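Local atomic coordinates of carboxylic ester hydrolase (Aspergillus niger, PDB entry 7K4O), a protein that hydrolyses ester bonds in tannins as a serine esterase of the tannase family, probably releasing gallic acid. Residues Val45-Asn56 with Gln105-Tyr113; Gly408-Gly416 with Pro478-Val489. All coordinates share one frame; numbering follows the deposited sequence. Where two conformers were deposited one is given.

Contact 1: Val45-Asn56 with Gln105-Tyr113. With MAN (alpha-D-mannopyranose), chain B.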
loop_
_atom_site.group_PDB
_atom_site.type_symbol
_atom_site.label_atom_id
_atom_site.label_comp_id
_atom_site.label_asym_id
_atom_site.label_seq_id
_atom_site.Cartn_x
_atom_site.Cartn_y
_atom_site.Cartn_z
ATOM N N VAL A 45 15.240 -13.853 -9.956
ATOM C CA VAL A 45 14.236 -12.847 -9.504
ATOM C C VAL A 45 14.794 -12.135 -8.297
ATOM O O VAL A 45 15.562 -12.722 -7.519
ATOM C CB VAL A 45 12.865 -13.513 -9.225
ATOM C CG1 VAL A 45 12.295 -14.133 -10.491
ATOM C CG2 VAL A 45 12.968 -14.581 -8.168
ATOM N N SER A 46 14.344 -10.907 -8.097
ATOM C CA SER A 46 14.774 -10.070 -6.972
ATOM C C SER A 46 13.744 -8.955 -6.811
ATOM O O SER A 46 13.114 -8.573 -7.792
ATOM C CB SER A 46 16.160 -9.500 -7.204
ATOM O OG SER A 46 16.132 -8.677 -8.350
ATOM N N SER A 47 13.663 -8.440 -5.598
ATOM C CA SER A 47 12.650 -7.432 -5.212
ATOM C C SER A 47 13.039 -6.921 -3.861
ATOM O O SER A 47 13.734 -7.622 -3.139
ATOM C CB SER A 47 11.234 -8.069 -5.180
ATOM O OG SER A 47 10.289 -7.165 -4.663
ATOM N N GLU A 48 12.537 -5.771 -3.450
ATOM C CA GLU A 48 12.656 -5.373 -2.041
ATOM C C GLU A 48 11.689 -6.177 -1.153
ATOM O O GLU A 48 11.814 -6.069 0.060
ATOM C CB GLU A 48 12.427 -3.876 -1.911
ATOM C CG GLU A 48 13.453 -3.088 -2.751
ATOM C CD GLU A 48 13.663 -1.644 -2.325
ATOM O OE1 GLU A 48 12.669 -0.987 -1.954
ATOM O OE2 GLU A 48 14.832 -1.204 -2.280
ATOM N N PHE A 49 10.743 -6.905 -1.761
ATOM C CA PHE A 49 9.678 -7.618 -0.991
ATOM C C PHE A 49 9.986 -9.105 -0.759
ATOM O O PHE A 49 9.204 -9.738 -0.035
ATOM C CB PHE A 49 8.339 -7.495 -1.704
ATOM C CG PHE A 49 7.885 -6.055 -1.772
ATOM C CD1 PHE A 49 7.513 -5.408 -0.617
ATOM C CD2 PHE A 49 7.791 -5.399 -2.986
ATOM C CE1 PHE A 49 7.073 -4.084 -0.662
ATOM C CE2 PHE A 49 7.377 -4.072 -3.029
ATOM C CZ PHE A 49 7.045 -3.429 -1.865
ATOM N N TYR A 50 10.993 -9.655 -1.423
ATOM C CA TYR A 50 11.381 -11.068 -1.231
ATOM C C TYR A 50 12.878 -11.229 -1.460
ATOM O O TYR A 50 13.494 -10.485 -2.202
ATOM C CB TYR A 50 10.531 -11.999 -2.105
ATOM C CG TYR A 50 10.363 -11.624 -3.545
ATOM C CD1 TYR A 50 11.347 -11.831 -4.497
ATOM C CD2 TYR A 50 9.187 -11.010 -3.976
ATOM C CE1 TYR A 50 11.163 -11.462 -5.815
ATOM C CE2 TYR A 50 8.978 -10.708 -5.304
ATOM C CZ TYR A 50 9.974 -10.902 -6.244
ATOM O OH TYR A 50 9.810 -10.552 -7.567
ATOM N N PRO A 51 13.474 -12.237 -0.817
ATOM C CA PRO A 51 14.889 -12.537 -1.057
ATOM C C PRO A 51 15.128 -12.961 -2.499
ATOM O O PRO A 51 14.233 -13.494 -3.216
ATOM C CB PRO A 51 15.184 -13.697 -0.104
ATOM C CG PRO A 51 14.070 -13.686 0.900
ATOM C CD PRO A 51 12.855 -13.086 0.204
ATOM N N SER A 52 16.370 -12.736 -2.960
ATOM C CA SER A 52 16.766 -13.137 -4.319
ATOM C C SER A 52 16.708 -14.644 -4.460
ATOM O O SER A 52 17.038 -15.387 -3.509
ATOM C CB SER A 52 18.120 -12.558 -4.677
ATOM O OG SER A 52 17.984 -11.129 -4.667
ATOM N N ALA A 53 16.295 -15.108 -5.609
ATOM C CA ALA A 53 16.178 -16.555 -5.858
ATOM C C ALA A 53 16.270 -16.842 -7.344
ATOM O O ALA A 53 16.097 -15.961 -8.159
ATOM C CB ALA A 53 14.882 -17.114 -5.307
ATOM N N THR A 54 16.394 -18.115 -7.648
ATOM C CA THR A 54 16.229 -18.653 -9.003
ATOM C C THR A 54 15.082 -19.648 -8.982
ATOM O O THR A 54 15.094 -20.565 -8.125
ATOM C CB THR A 54 17.528 -19.304 -9.520
ATOM O OG1 THR A 54 18.550 -18.315 -9.457
ATOM C CG2 THR A 54 17.409 -19.745 -10.945
ATOM N N ILE A 55 14.083 -19.452 -9.839
ATOM C CA ILE A 55 12.823 -20.259 -9.754
ATOM C C ILE A 55 12.515 -20.952 -11.062
ATOM O O ILE A 55 12.905 -20.485 -12.148
ATOM C CB ILE A 55 11.627 -19.407 -9.271
ATOM C CG1 ILE A 55 11.373 -18.236 -10.196
ATOM C CG2 ILE A 55 11.899 -18.938 -7.865
ATOM C CD1 ILE A 55 10.137 -17.424 -9.828
ATOM N N ASN A 56 11.776 -22.060 -10.955
ATOM C CA ASN A 56 11.193 -22.787 -12.090
ATOM C C ASN A 56 9.678 -22.820 -11.863
ATOM O O ASN A 56 9.272 -23.043 -10.692
ATOM C CB ASN A 56 11.674 -24.246 -12.142
ATOM C CG ASN A 56 13.189 -24.317 -12.120
ATOM O OD1 ASN A 56 13.851 -23.729 -12.945
ATOM N ND2 ASN A 56 13.744 -25.033 -11.166
ATOM N N GLN A 105 6.164 -8.785 -11.291
ATOM C CA GLN A 105 6.957 -8.434 -10.023
ATOM C C GLN A 105 6.564 -9.098 -8.645
ATOM O O GLN A 105 7.417 -9.318 -7.696
ATOM C CB GLN A 105 6.965 -6.917 -9.864
ATOM C CG GLN A 105 7.653 -6.201 -11.022
ATOM C CD GLN A 105 9.037 -6.702 -11.374
ATOM O OE1 GLN A 105 9.905 -6.822 -10.526
ATOM N NE2 GLN A 105 9.216 -7.074 -12.634
ATOM N N SER A 106 5.289 -9.488 -8.508
ATOM C CA SER A 106 4.851 -10.089 -7.217
ATOM C C SER A 106 4.874 -11.623 -7.269
ATOM O O SER A 106 5.158 -12.238 -6.204
ATOM C CB SER A 106 3.475 -9.609 -6.774
ATOM O OG SER A 106 3.466 -8.221 -6.559
ATOM N N LEU A 107 4.483 -12.210 -8.380
ATOM C CA LEU A 107 4.307 -13.663 -8.506
ATOM C C LEU A 107 5.557 -14.447 -8.083
ATOM O O LEU A 107 5.404 -15.508 -7.455
ATOM C CB LEU A 107 3.869 -14.062 -9.912
ATOM C CG LEU A 107 2.558 -13.468 -10.421
ATOM C CD1 LEU A 107 2.331 -13.874 -11.840
ATOM C CD2 LEU A 107 1.423 -13.949 -9.546
ATOM N N PRO A 108 6.817 -14.005 -8.333
ATOM C CA PRO A 108 7.971 -14.815 -7.900
ATOM C C PRO A 108 8.003 -15.041 -6.391
ATOM O O PRO A 108 8.524 -16.041 -5.933
ATOM C CB PRO A 108 9.183 -13.944 -8.297
ATOM C CG PRO A 108 8.666 -13.136 -9.511
ATOM C CD PRO A 108 7.221 -12.828 -9.144
ATOM N N GLY A 109 7.482 -14.080 -5.617
ATOM C CA GLY A 109 7.522 -14.110 -4.160
ATOM C C GLY A 109 6.666 -15.242 -3.612
ATOM O O GLY A 109 6.803 -15.530 -2.411
ATOM N N GLY A 110 5.756 -15.794 -4.383
ATOM C CA GLY A 110 5.026 -16.999 -3.976
ATOM C C GLY A 110 5.728 -18.263 -4.415
ATOM O O GLY A 110 5.902 -19.190 -3.618
ATOM N N VAL A 111 6.100 -18.309 -5.669
ATOM C CA VAL A 111 6.686 -19.539 -6.277
ATOM C C VAL A 111 7.929 -19.935 -5.474
ATOM O O VAL A 111 8.114 -21.140 -5.213
ATOM C CB VAL A 111 7.017 -19.321 -7.745
ATOM C CG1 VAL A 111 7.839 -20.474 -8.304
ATOM C CG2 VAL A 111 5.756 -19.105 -8.548
ATOM N N MET A 112 8.705 -18.974 -5.008
ATOM C CA MET A 112 9.966 -19.333 -4.305
ATOM C C MET A 112 9.663 -19.926 -2.917
ATOM O O MET A 112 10.583 -20.550 -2.347
ATOM C CB MET A 112 10.924 -18.163 -4.202
ATOM C CG MET A 112 10.457 -17.087 -3.269
ATOM S SD MET A 112 11.648 -15.738 -3.050
ATOM C CE MET A 112 11.816 -15.120 -4.708
ATOM N N TYR A 113 8.445 -19.787 -2.381
ATOM C CA TYR A 113 8.006 -20.453 -1.126
ATOM C C TYR A 113 7.051 -21.608 -1.433
ATOM O O TYR A 113 6.305 -22.039 -0.546
ATOM C CB TYR A 113 7.426 -19.411 -0.172
ATOM C CG TYR A 113 8.465 -18.495 0.377
ATOM C CD1 TYR A 113 9.384 -18.904 1.340
ATOM C CD2 TYR A 113 8.653 -17.241 -0.164
ATOM C CE1 TYR A 113 10.396 -18.055 1.773
ATOM C CE2 TYR A 113 9.693 -16.414 0.230
ATOM C CZ TYR A 113 10.577 -16.812 1.215
ATOM O OH TYR A 113 11.594 -16.000 1.652
HETATM C C1 MAN B . 21.088 -12.667 0.704
HETATM C C2 MAN B . 19.733 -12.643 -0.062
HETATM C C3 MAN B . 19.323 -11.179 -0.192
HETATM C C4 MAN B . 19.114 -10.514 1.166
HETATM C C5 MAN B . 20.374 -10.733 2.026
HETATM C C6 MAN B . 20.199 -10.448 3.484
HETATM O O2 MAN B . 18.726 -13.347 0.676
HETATM O O3 MAN B . 18.173 -11.229 -1.028
HETATM O O4 MAN B . 18.905 -9.111 0.979
HETATM O O5 MAN B . 20.844 -12.099 1.995
HETATM O O6 MAN B . 21.529 -10.534 4.221
HETATM O O HOH W 1 7.676 -7.351 -5.609
#
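Y50 and M112 carry the packing of a beta-hairpin, the end of strand 28-47 turning into strand 50-66, against the short helix 108-111. The hairpin is held by a hydrogen-bonded antiparallel pair, V45 with A53, and its turn is tightened by an ST turn in which S47 OG accepts from F49 N. With CG lodged between its backbone N and carbonyl carbon (chi1 48°), Y50 drops its ring from the hairpin onto P108 and G109. One face lies over G109, whose CA makes a CH-pi contact 4.0 Å from the ring centroid; glycine has no side chain to hold the ring off the backbone. S47 CB sits over the opposite face, offset toward the rim. At the far end Y50 OH donates to Q105 O over 2.7 Å, the hydroxyl tilted 34° from that carbonyl's plane. The same Q105 O also accepts from a water, 2.8 Å from S47 OG, so one carbonyl ties down both the ring and the turn.

M112 crosses Y50 at about a right angle. A bend at chi3 turns its methyl inward, where CE packs 3.3 Å from both Y50 CD1 and P51 O and also touches A53 CB and V45 CG2; SD sits obliquely beside the Y50 ring, 5.1 Å from its centroid, a Met-aromatic contact. The slender, flexible thioether suits this place between ring, strand and helix. P108 supplies a rigid apolar wedge: its CB lies 3.8 Å from V45 CG1, and the CD1 of buried I55 reaches it from the other strand. I55 CG2 meets M112 CB, 3.9 Å away. P51 CD lies at the edge of the Y113 ring, near its plane. Beyond this proline, S52 N gives a nearly straight hydrogen bond (172°) to O3 of a glycan mannose, 3.0 Å away.

Contact 2: Gly408-Gly416 with Pro478-Val489. With MAN (alpha-D-mannopyranose), chain B; NAG (2-acetamido-2-deoxy-beta-D-glucopyranose), chain C; FWN (2-[2-(2-ethoxyethoxy)ethoxy]ethanol), chain S.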
loop_
_atom_site.group_PDB
_atom_site.type_symbol
_atom_site.label_atom_id
_atom_site.label_comp_id
_atom_site.label_asym_id
_atom_site.label_seq_id
_atom_site.Cartn_x
_atom_site.Cartn_y
_atom_site.Cartn_z
ATOM N N GLY A 408 -9.409 -17.444 12.342
ATOM C CA GLY A 408 -8.009 -17.583 12.765
ATOM C C GLY A 408 -7.034 -16.901 11.833
ATOM O O GLY A 408 -5.821 -17.129 11.972
ATOM N N GLY A 409 -7.510 -15.969 10.995
ATOM C CA GLY A 409 -6.619 -15.231 10.099
ATOM C C GLY A 409 -5.668 -14.293 10.815
ATOM O O GLY A 409 -5.918 -13.791 11.941
ATOM N N LYS A 410 -4.558 -14.038 10.144
ATOM C CA LYS A 410 -3.449 -13.178 10.619
ATOM C C LYS A 410 -3.138 -12.087 9.593
ATOM O O LYS A 410 -3.200 -12.346 8.377
ATOM C CB LYS A 410 -2.188 -14.015 10.844
ATOM C CG LYS A 410 -2.343 -15.171 11.815
ATOM C CD LYS A 410 -2.740 -14.760 13.189
ATOM C CE LYS A 410 -2.386 -15.810 14.232
ATOM N NZ LYS A 410 -3.255 -17.006 14.122
ATOM N N VAL A 411 -2.747 -10.907 10.085
ATOM C CA VAL A 411 -2.289 -9.801 9.226
ATOM C C VAL A 411 -0.944 -9.289 9.716
ATOM O O VAL A 411 -0.812 -9.006 10.928
ATOM C CB VAL A 411 -3.322 -8.656 9.181
ATOM C CG1 VAL A 411 -2.811 -7.470 8.388
ATOM C CG2 VAL A 411 -4.665 -9.143 8.646
ATOM N N ILE A 412 -0.044 -9.066 8.787
ATOM C CA ILE A 412 1.190 -8.244 8.953
ATOM C C ILE A 412 0.989 -7.008 8.074
ATOM O O ILE A 412 0.832 -7.147 6.859
ATOM C CB ILE A 412 2.475 -9.008 8.563
ATOM C CG1 ILE A 412 2.742 -10.153 9.524
ATOM C CG2 ILE A 412 3.634 -8.039 8.462
ATOM C CD1 ILE A 412 3.843 -11.068 9.079
ATOM N N HIS A 413 0.924 -5.860 8.709
ATOM C CA HIS A 413 0.713 -4.556 8.054
ATOM C C HIS A 413 1.961 -3.704 8.309
ATOM O O HIS A 413 2.366 -3.568 9.474
ATOM C CB HIS A 413 -0.554 -3.974 8.655
ATOM C CG HIS A 413 -1.018 -2.646 8.168
ATOM N ND1 HIS A 413 -2.174 -2.097 8.663
ATOM C CD2 HIS A 413 -0.497 -1.750 7.304
ATOM C CE1 HIS A 413 -2.354 -0.901 8.096
ATOM N NE2 HIS A 413 -1.358 -0.654 7.266
ATOM N N PHE A 414 2.508 -3.120 7.271
ATOM C CA PHE A 414 3.705 -2.252 7.434
ATOM C C PHE A 414 3.539 -0.972 6.638
ATOM O O PHE A 414 2.770 -0.901 5.679
ATOM C CB PHE A 414 4.993 -2.987 7.057
ATOM C CG PHE A 414 5.100 -3.374 5.619
ATOM C CD1 PHE A 414 4.492 -4.540 5.159
ATOM C CD2 PHE A 414 5.828 -2.597 4.729
ATOM C CE1 PHE A 414 4.537 -4.851 3.815
ATOM C CE2 PHE A 414 5.885 -2.929 3.398
ATOM C CZ PHE A 414 5.265 -4.078 2.951
ATOM N N HIS A 415 4.300 0.053 7.024
ATOM C CA HIS A 415 4.211 1.377 6.387
ATOM C C HIS A 415 5.530 2.142 6.578
ATOM O O HIS A 415 5.990 2.226 7.729
ATOM C CB HIS A 415 2.999 2.119 6.964
ATOM C CG HIS A 415 2.486 3.200 6.091
ATOM N ND1 HIS A 415 1.117 3.392 5.911
ATOM C CD2 HIS A 415 3.115 4.173 5.366
ATOM C CE1 HIS A 415 0.941 4.418 5.096
ATOM N NE2 HIS A 415 2.138 4.919 4.728
ATOM N N GLY A 416 6.081 2.715 5.529
ATOM C CA GLY A 416 7.297 3.532 5.659
ATOM C C GLY A 416 7.076 4.790 6.473
ATOM O O GLY A 416 6.078 5.486 6.268
ATOM N N PRO A 478 11.375 -4.529 5.243
ATOM C CA PRO A 478 10.945 -5.911 5.510
ATOM C C PRO A 478 10.893 -6.697 4.208
ATOM O O PRO A 478 9.923 -6.662 3.470
ATOM C CB PRO A 478 9.602 -5.721 6.210
ATOM C CG PRO A 478 9.040 -4.449 5.546
ATOM C CD PRO A 478 10.262 -3.560 5.307
ATOM N N GLN A 479 11.969 -7.417 3.908
ATOM C CA GLN A 479 12.134 -8.161 2.653
ATOM C C GLN A 479 11.688 -9.618 2.814
ATOM O O GLN A 479 11.629 -10.335 1.825
ATOM C CB GLN A 479 13.599 -8.078 2.213
ATOM C CG GLN A 479 13.872 -8.698 0.843
ATOM C CD GLN A 479 15.343 -8.521 0.433
ATOM O OE1 GLN A 479 16.240 -8.810 1.241
ATOM N NE2 GLN A 479 15.580 -8.154 -0.819
ATOM N N THR A 480 11.318 -10.039 3.999
ATOM C CA THR A 480 11.110 -11.477 4.292
ATOM C C THR A 480 9.695 -11.709 4.842
ATOM O O THR A 480 9.484 -12.575 5.687
ATOM C CB THR A 480 12.244 -11.959 5.220
ATOM O OG1 THR A 480 12.289 -11.171 6.416
ATOM C CG2 THR A 480 13.570 -12.015 4.475
ATOM N N ASN A 481 8.702 -10.925 4.397
ATOM C CA ASN A 481 7.373 -11.033 5.015
ATOM C C ASN A 481 6.704 -12.368 4.704
ATOM O O ASN A 481 5.922 -12.815 5.563
ATOM C CB ASN A 481 6.475 -9.873 4.635
ATOM C CG ASN A 481 6.922 -8.580 5.275
ATOM O OD1 ASN A 481 7.642 -8.575 6.292
ATOM N ND2 ASN A 481 6.416 -7.463 4.750
ATOM N N MET A 482 6.922 -12.965 3.547
ATOM C CA MET A 482 6.255 -14.250 3.228
ATOM C C MET A 482 6.797 -15.345 4.163
ATOM O O MET A 482 6.006 -16.097 4.792
ATOM C CB MET A 482 6.461 -14.629 1.776
ATOM C CG MET A 482 5.686 -15.833 1.370
ATOM S SD MET A 482 3.856 -15.572 1.467
ATOM C CE MET A 482 3.420 -17.113 0.645
ATOM N N ALA A 483 8.113 -15.366 4.370
ATOM C CA ALA A 483 8.693 -16.362 5.301
ATOM C C ALA A 483 8.160 -16.120 6.719
ATOM O O ALA A 483 7.848 -17.108 7.422
ATOM C CB ALA A 483 10.226 -16.323 5.266
ATOM N N VAL A 484 8.061 -14.862 7.159
ATOM C CA VAL A 484 7.597 -14.557 8.534
ATOM C C VAL A 484 6.139 -14.988 8.682
ATOM O O VAL A 484 5.749 -15.546 9.743
ATOM C CB VAL A 484 7.849 -13.074 8.872
ATOM C CG1 VAL A 484 7.132 -12.641 10.146
ATOM C CG2 VAL A 484 9.344 -12.820 8.954
ATOM N N MET A 485 5.312 -14.668 7.676
ATOM C CA MET A 485 3.863 -15.017 7.710
ATOM C C MET A 485 3.704 -16.540 7.707
ATOM O O MET A 485 2.897 -17.046 8.486
ATOM C CB MET A 485 3.127 -14.359 6.539
ATOM C CG MET A 485 1.659 -14.632 6.578
ATOM S SD MET A 485 0.784 -14.146 8.064
ATOM C CE MET A 485 0.462 -12.415 7.665
ATOM N N ILE A 486 4.434 -17.238 6.860
ATOM C CA ILE A 486 4.382 -18.724 6.872
ATOM C C ILE A 486 4.738 -19.223 8.269
ATOM O O ILE A 486 4.058 -20.150 8.775
ATOM C CB ILE A 486 5.302 -19.302 5.801
ATOM C CG1 ILE A 486 4.716 -19.092 4.405
ATOM C CG2 ILE A 486 5.555 -20.779 6.078
ATOM C CD1 ILE A 486 5.710 -19.251 3.324
ATOM N N ASP A 487 5.813 -18.713 8.833
ATOM C CA ASP A 487 6.232 -19.176 10.176
ATOM C C ASP A 487 5.131 -18.928 11.219
ATOM O O ASP A 487 4.899 -19.767 12.116
ATOM C CB ASP A 487 7.510 -18.467 10.546
ATOM C CG ASP A 487 8.567 -19.373 11.156
ATOM O OD1 ASP A 487 8.392 -20.607 11.142
ATOM O OD2 ASP A 487 9.546 -18.791 11.661
ATOM N N TRP A 488 4.449 -17.796 11.136
ATOM C CA TRP A 488 3.361 -17.446 12.057
ATOM C C TRP A 488 2.202 -18.413 11.839
ATOM O O TRP A 488 1.736 -19.076 12.795
ATOM C CB TRP A 488 2.971 -15.998 11.853
ATOM C CG TRP A 488 2.082 -15.443 12.911
ATOM C CD1 TRP A 488 1.765 -15.979 14.128
ATOM C CD2 TRP A 488 1.467 -14.136 12.876
ATOM N NE1 TRP A 488 0.996 -15.105 14.844
ATOM C CE2 TRP A 488 0.812 -13.964 14.110
ATOM C CE3 TRP A 488 1.440 -13.107 11.940
ATOM C CZ2 TRP A 488 0.128 -12.786 14.431
ATOM C CZ3 TRP A 488 0.753 -11.947 12.250
ATOM C CH2 TRP A 488 0.100 -11.803 13.474
ATOM N N VAL A 489 1.685 -18.472 10.631
ATOM C CA VAL A 489 0.456 -19.234 10.325
ATOM C C VAL A 489 0.692 -20.748 10.452
ATOM O O VAL A 489 -0.150 -21.434 11.060
ATOM C CB VAL A 489 -0.041 -18.855 8.910
ATOM C CG1 VAL A 489 -1.116 -19.827 8.479
ATOM C CG2 VAL A 489 -0.552 -17.425 8.874
HETATM C C1 MAN B . 21.088 -12.667 0.704
HETATM C C2 MAN B . 19.733 -12.643 -0.062
HETATM C C3 MAN B . 19.323 -11.179 -0.192
HETATM C C4 MAN B . 19.114 -10.514 1.166
HETATM C C5 MAN B . 20.374 -10.733 2.026
HETATM C C6 MAN B . 20.199 -10.448 3.484
HETATM O O2 MAN B . 18.726 -13.347 0.676
HETATM O O3 MAN B . 18.173 -11.229 -1.028
HETATM O O4 MAN B . 18.905 -9.111 0.979
HETATM O O5 MAN B . 20.844 -12.099 1.995
HETATM O O6 MAN B . 21.529 -10.534 4.221
HETATM C C1 NAG C . 15.472 -12.200 8.486
HETATM C C2 NAG C . 15.386 -13.574 7.891
HETATM C C3 NAG C . 16.803 -14.152 7.758
HETATM C C4 NAG C . 17.679 -13.193 6.954
HETATM C C5 NAG C . 17.634 -11.831 7.634
HETATM C C6 NAG C . 18.430 -10.756 6.890
HETATM C C7 NAG C . 13.421 -14.880 8.281
HETATM C C8 NAG C . 12.526 -15.716 9.073
HETATM N N2 NAG C . 14.585 -14.396 8.730
HETATM O O3 NAG C . 16.724 -15.403 7.058
HETATM O O4 NAG C . 19.028 -13.735 7.016
HETATM O O5 NAG C . 16.273 -11.394 7.677
HETATM O O6 NAG C . 18.299 -9.521 7.528
HETATM O O7 NAG C . 13.038 -14.694 7.169
HETATM O O4 FWN S . 9.544 -22.058 4.386
HETATM C C5 FWN S . 9.591 -20.756 4.867
HETATM C C6 FWN S . 9.166 -20.567 6.277
HETATM O O7 FWN S . 9.844 -19.738 7.120
HETATM C C8 FWN S . 10.920 -20.237 7.813
HETATM C C9 FWN S . 11.959 -19.267 8.240
HETATM O O10 FWN S . 13.052 -19.072 7.409
HETATM C C11 FWN S . 14.289 -18.809 7.970
HETATM C C12 FWN S . 15.386 -18.466 7.042
HETATM O O13 FWN S . 15.626 -19.387 6.039
HETATM C C14 FWN S . 16.469 -19.023 5.002
HETATM C C1 FWN S . 16.586 -19.884 3.786
#
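The methylenes of K410 pass obliquely over one face of W488: CB stands 3.9 Å from the centroid of the six-membered ring, only 14° off the normal, while CE reaches 3.5 Å from NE1. The long aliphatic stem of a lysine suits a broad aromatic face, and bends at chi2 and chi4 carry its ammonium group past the five-membered ring to a weak 3.3 Å hydrogen bond between NZ and G408 O. At its edge W488 meets V411 O in the ring plane and I412 CG1.

Branched I412 fills the middle of the contact. Its CD1 abuts V484 CG1 at 3.8 Å, and the M485 chain, folded back at chi2 and chi3, slides past it to bring CE 3.7 Å from I412 CG1. Farther along, F414 receives P478 CG over one face, 4.1 Å from the ring centroid, and N481 ND2 obliquely, with ring and amide planes 58° apart.

No hydrogen bond joins the segments. Strand 410-416 and helix 481-489 run roughly antiparallel (154°), a helix packed on one face of the central sheet, as in the alpha/beta-hydrolase clan. Backbone bonds tie the strand to A206 and R456; as every second residue of a strand faces one way, K410, I412 and F414 turn to the helix. L498 of strand 498-502 touches I412, P478, N481 and V484, while Y181 of strand 179-185 packs against M485 and V489.

Along the chain both segments of contact 1 precede those of contact 2, and their centres lie about 15 Å apart. The two share one mixed sheet: the hairpin forms its antiparallel margin, whereas strand 410-416 belongs to the parallel part, next to the outermost strand 455-460, as expected of an alpha/beta-hydrolase. Q479, just ahead of helix 481-491, bridges them, its NE2 probably hydrogen-bonded to S47 O while its backbone O packs on P51 CD. Y113 leans on M482, A483 and I486 of that helix, and one mannose bonds both S52 N and Q479 OE1. The N-terminal hairpin is thus joined to the C-terminal part of the catalytic fold by protein and glycan alike.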